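PDB 7AE5: phenolic acid decarboxylase from Sedimentibacter hydroxybenzoicus, which catalyses the reversible, non-oxidative decarboxylation of phenolic acids, including vanillate, 4-hydroxybenzoate and 3,4-dihydroxybenzoate, with the help of prenylated FMN and manganese. Local coordinates for the interface of chains A and C and the interface of chains A and B. Coordinates in Å, arbitrary orientation; residue numbers count along the deposited sequence, not the author numbering. Chains: chain A/B, Phenolic acid decarboxylase; chain C, Protein ShdD.

Contact 1: the interface of chains A and C. Residues chain A 31, 133, 138-141; chain C 33-35, 39.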
ATOM      1  N   GLU A  31      28.064  22.253 -39.317  1.00 56.99           N
ATOM      2  CA  GLU A  31      26.971  21.358 -38.981  1.00 57.52           C
ATOM      3  C   GLU A  31      26.841  20.283 -40.050  1.00 59.77           C
ATOM      4  O   GLU A  31      26.984  20.573 -41.244  1.00 62.04           O
ATOM      5  CB  GLU A  31      25.644  22.120 -38.852  1.00 59.27           C
ATOM      6  CG  GLU A  31      25.711  23.320 -37.931  1.00 57.20           C
ATOM      7  CD  GLU A  31      25.857  24.626 -38.683  1.00 58.88           C
ATOM      8  OE1 GLU A  31      25.492  24.678 -39.877  1.00 61.98           O
ATOM      9  OE2 GLU A  31      26.342  25.604 -38.079  1.00 57.22           O
ATOM     10  N   ARG A 133      25.585  25.014 -35.072  1.00 51.40           N
ATOM     11  CA  ARG A 133      24.336  24.557 -34.475  1.00 51.38           C
ATOM     12  C   ARG A 133      24.597  23.271 -33.701  1.00 50.97           C
ATOM     13  O   ARG A 133      25.011  22.262 -34.282  1.00 51.67           O
ATOM     14  CB  ARG A 133      23.272  24.342 -35.550  1.00 52.24           C
ATOM     15  CG  ARG A 133      22.005  23.676 -35.051  1.00 52.42           C
ATOM     16  CD  ARG A 133      20.860  23.881 -36.028  1.00 53.05           C
ATOM     17  NE  ARG A 133      20.087  25.077 -35.714  1.00 53.03           N
ATOM     18  CZ  ARG A 133      19.888  26.084 -36.552  1.00 53.56           C
ATOM     19  NH1 ARG A 133      20.391  26.076 -37.775  1.00 53.82           N
ATOM     20  NH2 ARG A 133      19.164  27.125 -36.153  1.00 54.18           N
ATOM     21  N   ASP A 138      17.673  23.543 -32.226  1.00 45.59           N
ATOM     22  CA  ASP A 138      18.043  24.751 -31.505  1.00 45.71           C
ATOM     23  C   ASP A 138      17.551  25.987 -32.247  1.00 46.46           C
ATOM     24  O   ASP A 138      17.381  25.980 -33.470  1.00 46.44           O
ATOM     25  CB  ASP A 138      19.560  24.832 -31.327  1.00 45.47           C
ATOM     26  CG  ASP A 138      20.089  23.832 -30.322  1.00 44.64           C
ATOM     27  OD1 ASP A 138      19.278  23.209 -29.606  1.00 44.60           O
ATOM     28  OD2 ASP A 138      21.326  23.674 -30.250  1.00 43.97           O
ATOM     29  N   GLY A 139      17.319  27.061 -31.492  1.00 45.75           N
ATOM     30  CA  GLY A 139      16.899  28.303 -32.112  1.00 46.92           C
ATOM     31  C   GLY A 139      17.993  28.950 -32.937  1.00 48.31           C
ATOM     32  O   GLY A 139      17.706  29.712 -33.865  1.00 49.02           O
ATOM     33  N   GLY A 140      19.246  28.657 -32.620  1.00 52.02           N
ATOM     34  CA  GLY A 140      20.346  29.217 -33.370  1.00 52.29           C
ATOM     35  C   GLY A 140      21.670  28.623 -32.949  1.00 50.92           C
ATOM     36  O   GLY A 140      21.729  27.531 -32.381  1.00 49.52           O
ATOM     37  N   PHE A 141      22.738  29.357 -33.247  1.00 63.32           N
ATOM     38  CA  PHE A 141      24.074  28.949 -32.839  1.00 62.08           C
ATOM     39  C   PHE A 141      24.313  29.385 -31.401  1.00 62.58           C
ATOM     40  O   PHE A 141      24.031  30.532 -31.036  1.00 64.82           O
ATOM     41  CB  PHE A 141      25.130  29.550 -33.766  1.00 62.42           C
ATOM     42  CG  PHE A 141      24.881  29.281 -35.222  1.00 62.43           C
ATOM     43  CD1 PHE A 141      24.354  28.068 -35.636  1.00 61.49           C
ATOM     44  CD2 PHE A 141      25.178  30.238 -36.177  1.00 63.63           C
ATOM     45  CE1 PHE A 141      24.123  27.816 -36.974  1.00 61.78           C
ATOM     46  CE2 PHE A 141      24.950  29.991 -37.518  1.00 63.74           C
ATOM     47  CZ  PHE A 141      24.422  28.779 -37.916  1.00 62.82           C
TER
ATOM     48  N   TYR C  33      15.107  33.237 -35.416  1.00 60.35           N
ATOM     49  CA  TYR C  33      15.626  31.967 -35.909  1.00 57.69           C
ATOM     50  C   TYR C  33      16.770  32.219 -36.883  1.00 56.45           C
ATOM     51  O   TYR C  33      16.644  33.026 -37.810  1.00 57.34           O
ATOM     52  CB  TYR C  33      14.521  31.158 -36.589  1.00 57.35           C
ATOM     53  CG  TYR C  33      14.918  29.733 -36.910  1.00 55.16           C
ATOM     54  CD1 TYR C  33      14.987  29.289 -38.224  1.00 54.78           C
ATOM     55  CD2 TYR C  33      15.226  28.833 -35.898  1.00 54.17           C
ATOM     56  CE1 TYR C  33      15.351  27.988 -38.524  1.00 53.86           C
ATOM     57  CE2 TYR C  33      15.592  27.530 -36.187  1.00 52.76           C
ATOM     58  CZ  TYR C  33      15.652  27.112 -37.501  1.00 52.85           C
ATOM     59  OH  TYR C  33      16.014  25.815 -37.795  1.00 52.90           O
ATOM     60  N   SER C  34      17.889  31.532 -36.670  1.00 65.47           N
ATOM     61  CA  SER C  34      19.069  31.686 -37.506  1.00 64.58           C
ATOM     62  C   SER C  34      19.452  30.347 -38.124  1.00 63.15           C
ATOM     63  O   SER C  34      19.270  29.288 -37.514  1.00 62.44           O
ATOM     64  CB  SER C  34      20.251  32.252 -36.706  1.00 64.51           C
ATOM     65  OG  SER C  34      20.271  31.738 -35.386  1.00 64.29           O
ATOM     66  N   TRP C  35      19.983  30.402 -39.343  1.00 54.16           N
ATOM     67  CA  TRP C  35      20.375  29.192 -40.049  1.00 53.76           C
ATOM     68  C   TRP C  35      21.378  29.544 -41.137  1.00 54.01           C
ATOM     69  O   TRP C  35      21.342  30.639 -41.705  1.00 54.33           O
ATOM     70  CB  TRP C  35      19.159  28.471 -40.647  1.00 54.81           C
ATOM     71  CG  TRP C  35      18.548  29.156 -41.837  1.00 56.20           C
ATOM     72  CD1 TRP C  35      18.833  28.924 -43.152  1.00 57.62           C
ATOM     73  CD2 TRP C  35      17.535  30.170 -41.821  1.00 56.88           C
ATOM     74  NE1 TRP C  35      18.068  29.735 -43.953  1.00 58.60           N
ATOM     75  CE2 TRP C  35      17.262  30.510 -43.162  1.00 58.27           C
ATOM     76  CE3 TRP C  35      16.834  30.827 -40.804  1.00 56.97           C
ATOM     77  CZ2 TRP C  35      16.320  31.476 -43.511  1.00 59.40           C
ATOM     78  CZ3 TRP C  35      15.900  31.786 -41.153  1.00 58.70           C
ATOM     79  CH2 TRP C  35      15.651  32.099 -42.495  1.00 59.75           C
ATOM     80  N   GLU C  39      22.710  24.716 -44.567  1.00 74.47           N
ATOM     81  CA  GLU C  39      21.771  23.863 -43.858  1.00 74.68           C
ATOM     82  C   GLU C  39      20.470  23.726 -44.643  1.00 75.79           C
ATOM     83  O   GLU C  39      20.151  24.532 -45.522  1.00 75.83           O
ATOM     84  CB  GLU C  39      21.474  24.421 -42.463  1.00 71.10           C
ATOM     85  CG  GLU C  39      22.685  24.549 -41.554  1.00 69.46           C
ATOM     86  CD  GLU C  39      22.310  25.013 -40.156  1.00 66.12           C
ATOM     87  OE1 GLU C  39      21.675  24.232 -39.415  1.00 66.25           O
ATOM     88  OE2 GLU C  39      22.646  26.162 -39.798  1.00 63.87           O
TER
HETATM   89  O   HOH W   1      23.163  32.092 -34.302  1.00 64.68           O

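Contact 2: the interface of chains A and B. Residues chain A 24, 26, 28, 33, 37, 53; chain B 467, 470, 474.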
ATOM      1  N   VAL A  24      41.489  16.597 -35.223  1.00 61.66           N
ATOM      2  CA  VAL A  24      40.871  16.474 -36.540  1.00 62.35           C
ATOM      3  C   VAL A  24      41.484  17.580 -37.389  1.00 65.00           C
ATOM      4  O   VAL A  24      40.996  18.712 -37.432  1.00 64.97           O
ATOM      5  CB  VAL A  24      39.346  16.569 -36.473  1.00 61.75           C
ATOM      6  CG1 VAL A  24      38.737  16.308 -37.844  1.00 62.50           C
ATOM      7  CG2 VAL A  24      38.794  15.588 -35.453  1.00 61.39           C
ATOM      8  N   GLU A  26      41.658  17.511 -40.627  1.00 86.64           N
ATOM      9  CA  GLU A  26      40.878  17.673 -41.847  1.00 87.75           C
ATOM     10  C   GLU A  26      39.741  18.665 -41.624  1.00 85.94           C
ATOM     11  O   GLU A  26      39.151  18.725 -40.542  1.00 83.04           O
ATOM     12  CB  GLU A  26      40.333  16.314 -42.295  1.00 87.01           C
ATOM     13  CG  GLU A  26      39.035  16.355 -43.080  1.00 86.47           C
ATOM     14  CD  GLU A  26      38.372  14.992 -43.174  1.00 85.25           C
ATOM     15  OE1 GLU A  26      38.054  14.560 -44.302  1.00 87.03           O
ATOM     16  OE2 GLU A  26      38.173  14.354 -42.117  1.00 82.76           O
ATOM     17  N   VAL A  28      36.189  20.270 -41.530  1.00 61.04           N
ATOM     18  CA  VAL A  28      34.854  19.734 -41.308  1.00 61.63           C
ATOM     19  C   VAL A  28      33.830  20.833 -41.554  1.00 63.18           C
ATOM     20  O   VAL A  28      34.135  22.028 -41.504  1.00 63.31           O
ATOM     21  CB  VAL A  28      34.686  19.154 -39.889  1.00 59.97           C
ATOM     22  CG1 VAL A  28      35.708  18.057 -39.635  1.00 58.78           C
ATOM     23  CG2 VAL A  28      34.801  20.259 -38.845  1.00 59.00           C
ATOM     24  N   ASP A  33      28.787  18.239 -38.257  1.00 50.49           N
ATOM     25  CA  ASP A  33      29.977  17.452 -37.945  1.00 48.68           C
ATOM     26  C   ASP A  33      30.455  17.687 -36.516  1.00 45.78           C
ATOM     27  O   ASP A  33      30.784  16.735 -35.800  1.00 44.40           O
ATOM     28  CB  ASP A  33      31.091  17.769 -38.944  1.00 49.47           C
ATOM     29  CG  ASP A  33      30.670  17.527 -40.379  1.00 52.08           C
ATOM     30  OD1 ASP A  33      29.694  16.777 -40.591  1.00 53.33           O
ATOM     31  OD2 ASP A  33      31.319  18.076 -41.296  1.00 52.88           O
ATOM     32  N   ALA A  37      30.492  14.826 -33.692  1.00 47.81           N
ATOM     33  CA  ALA A  37      31.723  14.385 -33.045  1.00 46.89           C
ATOM     34  C   ALA A  37      31.606  14.468 -31.530  1.00 44.98           C
ATOM     35  O   ALA A  37      32.121  13.600 -30.815  1.00 44.93           O
ATOM     36  CB  ALA A  37      32.905  15.212 -33.543  1.00 47.04           C
ATOM     37  N   PHE A  53      39.137  20.365 -33.360  1.00 54.58           N
ATOM     38  CA  PHE A  53      38.999  20.628 -34.786  1.00 55.56           C
ATOM     39  C   PHE A  53      39.959  21.740 -35.177  1.00 56.90           C
ATOM     40  O   PHE A  53      39.862  22.859 -34.663  1.00 57.20           O
ATOM     41  CB  PHE A  53      37.564  21.013 -35.139  1.00 55.54           C
ATOM     42  CG  PHE A  53      36.556  19.965 -34.784  1.00 54.66           C
ATOM     43  CD1 PHE A  53      36.234  18.966 -35.687  1.00 55.47           C
ATOM     44  CD2 PHE A  53      35.933  19.974 -33.550  1.00 53.05           C
ATOM     45  CE1 PHE A  53      35.309  17.999 -35.366  1.00 54.97           C
ATOM     46  CE2 PHE A  53      35.006  19.009 -33.223  1.00 52.26           C
ATOM     47  CZ  PHE A  53      34.695  18.022 -34.133  1.00 53.34           C
TER
ATOM     48  N   TRP B 467      30.829   9.196 -37.183  1.00 58.57           N
ATOM     49  CA  TRP B 467      31.844   9.896 -36.411  1.00 59.00           C
ATOM     50  C   TRP B 467      32.371   9.061 -35.255  1.00 58.44           C
ATOM     51  O   TRP B 467      33.476   9.330 -34.769  1.00 58.96           O
ATOM     52  CB  TRP B 467      31.294  11.225 -35.893  1.00 59.29           C
ATOM     53  CG  TRP B 467      31.586  12.365 -36.816  1.00 60.29           C
ATOM     54  CD1 TRP B 467      30.759  12.881 -37.770  1.00 60.72           C
ATOM     55  CD2 TRP B 467      32.802  13.116 -36.890  1.00 61.07           C
ATOM     56  NE1 TRP B 467      31.381  13.917 -38.425  1.00 61.64           N
ATOM     57  CE2 TRP B 467      32.638  14.080 -37.904  1.00 61.83           C
ATOM     58  CE3 TRP B 467      34.014  13.071 -36.193  1.00 61.28           C
ATOM     59  CZ2 TRP B 467      33.638  14.991 -38.238  1.00 62.70           C
ATOM     60  CZ3 TRP B 467      35.005  13.976 -36.525  1.00 62.22           C
ATOM     61  CH2 TRP B 467      34.811  14.923 -37.539  1.00 62.86           C
ATOM     62  N   LYS B 470      35.068   7.159 -37.021  1.00 59.52           N
ATOM     63  CA  LYS B 470      36.111   8.122 -37.364  1.00 61.08           C
ATOM     64  C   LYS B 470      37.011   8.399 -36.167  1.00 60.76           C
ATOM     65  O   LYS B 470      38.241   8.318 -36.267  1.00 62.56           O
ATOM     66  CB  LYS B 470      35.474   9.418 -37.870  1.00 60.74           C
ATOM     67  CG  LYS B 470      36.388  10.295 -38.709  1.00 62.88           C
ATOM     68  CD  LYS B 470      35.590  11.066 -39.748  1.00 63.24           C
ATOM     69  CE  LYS B 470      36.188  12.442 -40.008  1.00 64.23           C
ATOM     70  NZ  LYS B 470      37.655  12.391 -40.262  1.00 66.69           N
ATOM     71  N   LEU B 474      40.886   7.400 -35.527  1.00 74.77           N
ATOM     72  CA  LEU B 474      41.786   8.497 -35.183  1.00 75.45           C
ATOM     73  C   LEU B 474      42.534   8.209 -33.888  1.00 75.19           C
ATOM     74  O   LEU B 474      43.732   8.492 -33.778  1.00 77.05           O
ATOM     75  CB  LEU B 474      41.002   9.804 -35.069  1.00 73.61           C
ATOM     76  CG  LEU B 474      40.638  10.503 -36.380  1.00 74.57           C
ATOM     77  CD1 LEU B 474      39.864  11.782 -36.104  1.00 72.77           C
ATOM     78  CD2 LEU B 474      41.885  10.793 -37.198  1.00 77.65           C
TER

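Contact 1: the interface of chains A and C
The guanidinium NH2 of A:Arg133 donates a hydrogen bond to the backbone carbonyl C:Ser34 O at 2.6 Å, meeting it almost head-on, with a C=O...N angle of 174°. The contact is part of the surface on which the UbiD-family decarboxylase holds its small partner ShdD, whose strand 34-36 begins shortly after C:Cys31, one of the four cysteines that bind its zinc ion. The arginine chain bends at chi3 (-91°), which turns its flat end so that the carbonyl and the carboxylate of C:Glu39 both lie at its edge. A:Arg133 NH1 makes a salt bridge and hydrogen bond to C:Glu39 OE1 at 2.8 Å, on the syn side of an acid whose plane is inclined by 48° to the guanidinium. Over one guanidinium face sits the phenol oxygen C:Tyr33 OH, 3.8 Å from A:Arg133 NH2 and towards the rim. The other carboxylate oxygen, C:Glu39 OE2, comes up at the edge of the A:Phe141 ring, 3.6 Å from A:Phe141 CE1. C:Glu39 OE2 also lies 3.2 Å from A:Glu31 OE1, a pairing of acids that would probably be unfavourable without the arginine's charge or a shared proton. A:Glu31 in turn supports the arginine's backbone, its OE2 accepting from A:Arg133 N at 3.2 Å. On the far flank a water connects A:Phe141 N with C:Ser34 OG, its oxygen 3.1 Å from C:Ser34 OG, and C:Ser34 N makes a weak hydrogen bond to A:Gly139 O.

Contact 2: the interface of chains A and B
B:Trp467 lies across the start of helix 33-43 of chain A, projecting from the C-terminal helix 464-476 of its neighbour; this is part of a two-fold interface within the UbiD-family homohexamer. From CB, the side chain leads to CG beside the backbone of A:Ala37, and chi2 near a right angle (96°) turns the indole broadside to the helix. On the five-membered ring, B:Trp467 NE1 passes A:Asp33 CA at 3.8 Å, while A:Asp33 O stands above the same face as the alanine, offset towards the rim. Over the six-membered ring, A:Ala37 CB makes a CH-pi contact towards the rim, 3.6 Å from B:Trp467 CE3. Further out, B:Trp467 CZ2 meets the methylene A:Asp33 CB at 3.8 Å, with the two side chains crossing at about a right angle. The tip, B:Trp467 CH2, points towards the junction of A:Phe53, whose CE1 offers its ring edge at 3.8 Å, and A:Val28, whose CG1 reaches the indole rim in plane at 3.9 Å. The opposite face is covered by B:Lys470 CE from the same helix, so the indole is sandwiched between its own lysine and chain A, which probably limits its freedom to turn. An alanine in place of B:Trp467 would probably open a gap over A:Ala37 and beside A:Val28 and A:Phe53, and leave the B:Lys470 chain without the ring face against which its CE packs. Beyond the indole, B:Lys470 kinks along its length and brings NZ to A:Glu26 OE2 at 2.7 Å, a salt bridge and hydrogen bond met nearly along the carboxylate C-O axis. One helical turn further on, B:Leu474 CD1 touches A:Val24 CG2 at 4.0 Å, extending the apolar contact along the helix.

Contact 1 and contact 2 have their C-alpha centres about 20 Å apart, and both draw on the N-terminal part of chain A. They share no residue, but A:Glu31 of contact 1 lies between A:Val28 and A:Asp33 of contact 2 in the same stretch leading into helix 33-43. One segment therefore faces ShdD on one side and the neighbouring decarboxylase on the other, within an assembly of six copies of each. A shift of this segment could be felt at both surfaces. The centre of contact 1 is about 15 Å from A:Glu278, the predicted proton donor, and that of contact 2 about 23 Å.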